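Local structure of dihydroneopterin triphosphate diphosphatase (Escherichia coli, 2O1C) at residues V5-V10 against R88-P93. The protein probably hydrolyses dihydroneopterin triphosphate to dihydroneopterin monophosphate and pyrophosphate for folate biosynthesis, and nucleoside triphosphates as well, preferably dATP. Sequence-based numbering, arbitrary orientation.
With PPV (pyrophosphate), chain G; SO4 (sulfate ion), chain E.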
loop_
_atom_site.group_PDB
_atom_site.type_symbol
_atom_site.label_atom_id
_atom_site.label_comp_id
_atom_site.label_asym_id
_atom_site.label_seq_id
_atom_site.Cartn_x
_atom_site.Cartn_y
_atom_site.Cartn_z
ATOM N N VAL A 5 -7.905 1.126 -18.186
ATOM C CA VAL A 5 -8.583 -0.132 -17.913
ATOM C C VAL A 5 -8.997 -0.168 -16.452
ATOM O O VAL A 5 -8.425 0.544 -15.622
ATOM C CB VAL A 5 -7.703 -1.347 -18.291
ATOM C CG1 VAL A 5 -7.491 -1.379 -19.807
ATOM C CG2 VAL A 5 -6.365 -1.311 -17.550
ATOM N N TYR A 6 -10.011 -0.971 -16.150
ATOM C CA TYR A 6 -10.504 -1.095 -14.789
ATOM C C TYR A 6 -9.414 -1.624 -13.867
ATOM O O TYR A 6 -8.573 -2.437 -14.279
ATOM C CB TYR A 6 -11.721 -2.022 -14.736
ATOM C CG TYR A 6 -12.965 -1.486 -15.420
ATOM C CD1 TYR A 6 -13.522 -0.261 -15.047
ATOM C CD2 TYR A 6 -13.597 -2.213 -16.432
ATOM C CE1 TYR A 6 -14.670 0.228 -15.665
ATOM C CE2 TYR A 6 -14.745 -1.725 -17.060
ATOM C CZ TYR A 6 -15.274 -0.507 -16.665
ATOM O OH TYR A 6 -16.411 -0.021 -17.271
ATOM N N LYS A 7 -9.432 -1.138 -12.633
ATOM C CA LYS A 7 -8.638 -1.724 -11.564
ATOM C C LYS A 7 -9.194 -3.110 -11.285
ATOM O O LYS A 7 -10.389 -3.362 -11.434
ATOM C CB LYS A 7 -8.717 -0.879 -10.295
ATOM C CG LYS A 7 -8.100 0.502 -10.407
ATOM C CD LYS A 7 -8.168 1.244 -9.073
ATOM C CE LYS A 7 -7.554 2.635 -9.216
ATOM N NZ LYS A 7 -7.461 3.329 -7.909
ATOM N N ARG A 8 -8.316 -4.013 -10.880
ATOM C CA ARG A 8 -8.725 -5.369 -10.544
ATOM C C ARG A 8 -9.022 -5.423 -9.047
ATOM O O ARG A 8 -8.274 -4.848 -8.244
ATOM C CB ARG A 8 -7.644 -6.371 -10.958
ATOM C CG ARG A 8 -7.179 -6.154 -12.399
ATOM C CD ARG A 8 -6.950 -7.448 -13.159
ATOM N NE ARG A 8 -8.013 -7.703 -14.135
ATOM C CZ ARG A 8 -8.798 -8.776 -14.141
ATOM N NH1 ARG A 8 -8.650 -9.722 -13.228
ATOM N NH2 ARG A 8 -9.731 -8.908 -15.073
ATOM N N PRO A 9 -10.134 -6.084 -8.663
ATOM C CA PRO A 9 -10.521 -6.219 -7.257
ATOM C C PRO A 9 -9.746 -7.311 -6.485
ATOM O O PRO A 9 -10.265 -7.899 -5.534
ATOM C CB PRO A 9 -12.009 -6.556 -7.343
ATOM C CG PRO A 9 -12.122 -7.335 -8.610
ATOM C CD PRO A 9 -11.110 -6.740 -9.561
ATOM N N VAL A 10 -8.524 -7.569 -6.928
ATOM C CA VAL A 10 -7.558 -8.398 -6.226
ATOM C C VAL A 10 -6.320 -7.510 -6.126
ATOM O O VAL A 10 -5.799 -7.065 -7.145
ATOM C CB VAL A 10 -7.242 -9.677 -7.024
ATOM C CG1 VAL A 10 -6.082 -10.434 -6.387
ATOM C CG2 VAL A 10 -8.475 -10.574 -7.132
ATOM N N ARG A 88 -15.147 3.627 -6.375
ATOM C CA ARG A 88 -15.592 2.411 -7.054
ATOM C C ARG A 88 -15.652 2.564 -8.584
ATOM O O ARG A 88 -15.633 1.565 -9.299
ATOM C CB ARG A 88 -16.958 1.992 -6.503
ATOM C CG ARG A 88 -17.371 0.567 -6.802
ATOM C CD ARG A 88 -18.892 0.403 -6.715
ATOM N NE ARG A 88 -19.365 0.677 -5.356
ATOM C CZ ARG A 88 -20.641 0.793 -4.991
ATOM N NH1 ARG A 88 -21.627 0.660 -5.869
ATOM N NH2 ARG A 88 -20.928 1.049 -3.723
ATOM N N HIS A 89 -15.683 3.810 -9.059
ATOM C CA HIS A 89 -15.784 4.138 -10.498
ATOM C C HIS A 89 -14.654 3.553 -11.349
ATOM O O HIS A 89 -14.815 3.381 -12.561
ATOM C CB HIS A 89 -15.812 5.662 -10.679
ATOM C CG HIS A 89 -14.553 6.337 -10.233
ATOM N ND1 HIS A 89 -14.195 6.441 -8.907
ATOM C CD2 HIS A 89 -13.551 6.916 -10.938
ATOM C CE1 HIS A 89 -13.037 7.067 -8.812
ATOM N NE2 HIS A 89 -12.619 7.361 -10.029
ATOM N N ARG A 90 -13.518 3.253 -10.715
ATOM C CA ARG A 90 -12.373 2.691 -11.417
ATOM C C ARG A 90 -12.434 1.171 -11.570
ATOM O O ARG A 90 -11.546 0.583 -12.171
ATOM C CB ARG A 90 -11.063 3.109 -10.740
ATOM C CG ARG A 90 -10.686 4.590 -10.961
ATOM C CD ARG A 90 -10.210 4.870 -12.408
ATOM N NE ARG A 90 -8.864 4.335 -12.626
ATOM C CZ ARG A 90 -8.566 3.262 -13.356
ATOM N NH1 ARG A 90 -9.507 2.595 -14.015
ATOM N NH2 ARG A 90 -7.301 2.866 -13.449
ATOM N N TYR A 91 -13.459 0.550 -10.994
ATOM C CA TYR A 91 -13.658 -0.908 -11.102
ATOM C C TYR A 91 -14.787 -1.258 -12.058
ATOM O O TYR A 91 -15.653 -0.423 -12.362
ATOM C CB TYR A 91 -13.909 -1.537 -9.726
ATOM C CG TYR A 91 -12.742 -1.333 -8.780
ATOM C CD1 TYR A 91 -12.571 -0.117 -8.113
ATOM C CD2 TYR A 91 -11.813 -2.347 -8.564
ATOM C CE1 TYR A 91 -11.490 0.081 -7.253
ATOM C CE2 TYR A 91 -10.730 -2.157 -7.699
ATOM C CZ TYR A 91 -10.580 -0.952 -7.057
ATOM O OH TYR A 91 -9.498 -0.781 -6.215
ATOM N N ALA A 92 -14.757 -2.488 -12.558
ATOM C CA ALA A 92 -15.751 -2.947 -13.524
ATOM C C ALA A 92 -17.166 -2.867 -12.959
ATOM O O ALA A 92 -17.358 -2.961 -11.753
ATOM C CB ALA A 92 -15.428 -4.361 -13.997
ATOM N N PRO A 93 -18.170 -2.677 -13.836
ATOM C CA PRO A 93 -19.554 -2.618 -13.360
ATOM C C PRO A 93 -19.896 -3.802 -12.444
ATOM O O PRO A 93 -19.574 -4.947 -12.760
ATOM C CB PRO A 93 -20.365 -2.683 -14.656
ATOM C CG PRO A 93 -19.472 -2.051 -15.672
ATOM C CD PRO A 93 -18.084 -2.504 -15.302
HETATM O O11 PPV G . -4.974 0.753 -9.880
HETATM P P1 PPV G . -4.633 -0.065 -8.660
HETATM O O21 PPV G . -5.734 -0.974 -8.165
HETATM O O31 PPV G . -3.294 -0.734 -8.856
HETATM O OPP PPV G . -4.409 1.054 -7.486
HETATM P P2 PPV G . -5.087 1.209 -6.008
HETATM O O12 PPV G . -5.507 -0.158 -5.532
HETATM O O22 PPV G . -6.227 2.174 -6.129
HETATM O O32 PPV G . -3.965 1.810 -5.204
HETATM S S SO4 E . -5.899 6.187 -11.115
HETATM O O1 SO4 E . -5.447 7.566 -10.955
HETATM O O2 SO4 E . -6.423 5.707 -9.840
HETATM O O3 SO4 E . -6.956 6.142 -12.120
HETATM O O4 SO4 E . -4.781 5.352 -11.548
HETATM O O HOH W 1 -5.892 1.099 -14.872
HETATM O O HOH W 2 -12.674 -4.449 -12.000
HETATM O O HOH W 3 -8.984 1.969 -5.633
#
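R90 bends at chi2 (-72°) and again at chi3 (-74°), which turns its guanidinium back to V5 across the contact. K7 runs fully extended beyond CG and carries NZ to the pyrophosphate. R90 NH1 donates to V5 O at 2.8 Å, in the guanidinium plane but above the carbonyl plane. A water also joins R90 NH2 to V5 O. R90 NE donates to O3 of a sulfate, probably from the crystallisation liquor, at 2.7 Å. A leucine in place of R90 would probably leave V5 O without its direct side-chain donor. Between the backbones, K7 N donates to R90 O at 2.8 Å. K7 CB makes a CH-pi contact over one face of the Y91 ring, 3.8 Å from its centroid. A92 CA makes another over the Y6 ring, 3.6 Å from the centroid, while P93 CD meets Y6 OH. K7 NZ is placed 2.5 Å from pyrophosphate O22, too short for the exact length to be trusted. A water links both to Y91 OH. R29, T40 and S42 also bind the pyrophosphate. K7 and R29 lie close together, and the bound anions probably offset their like charges, consistent with binding of a triphosphate substrate by K7.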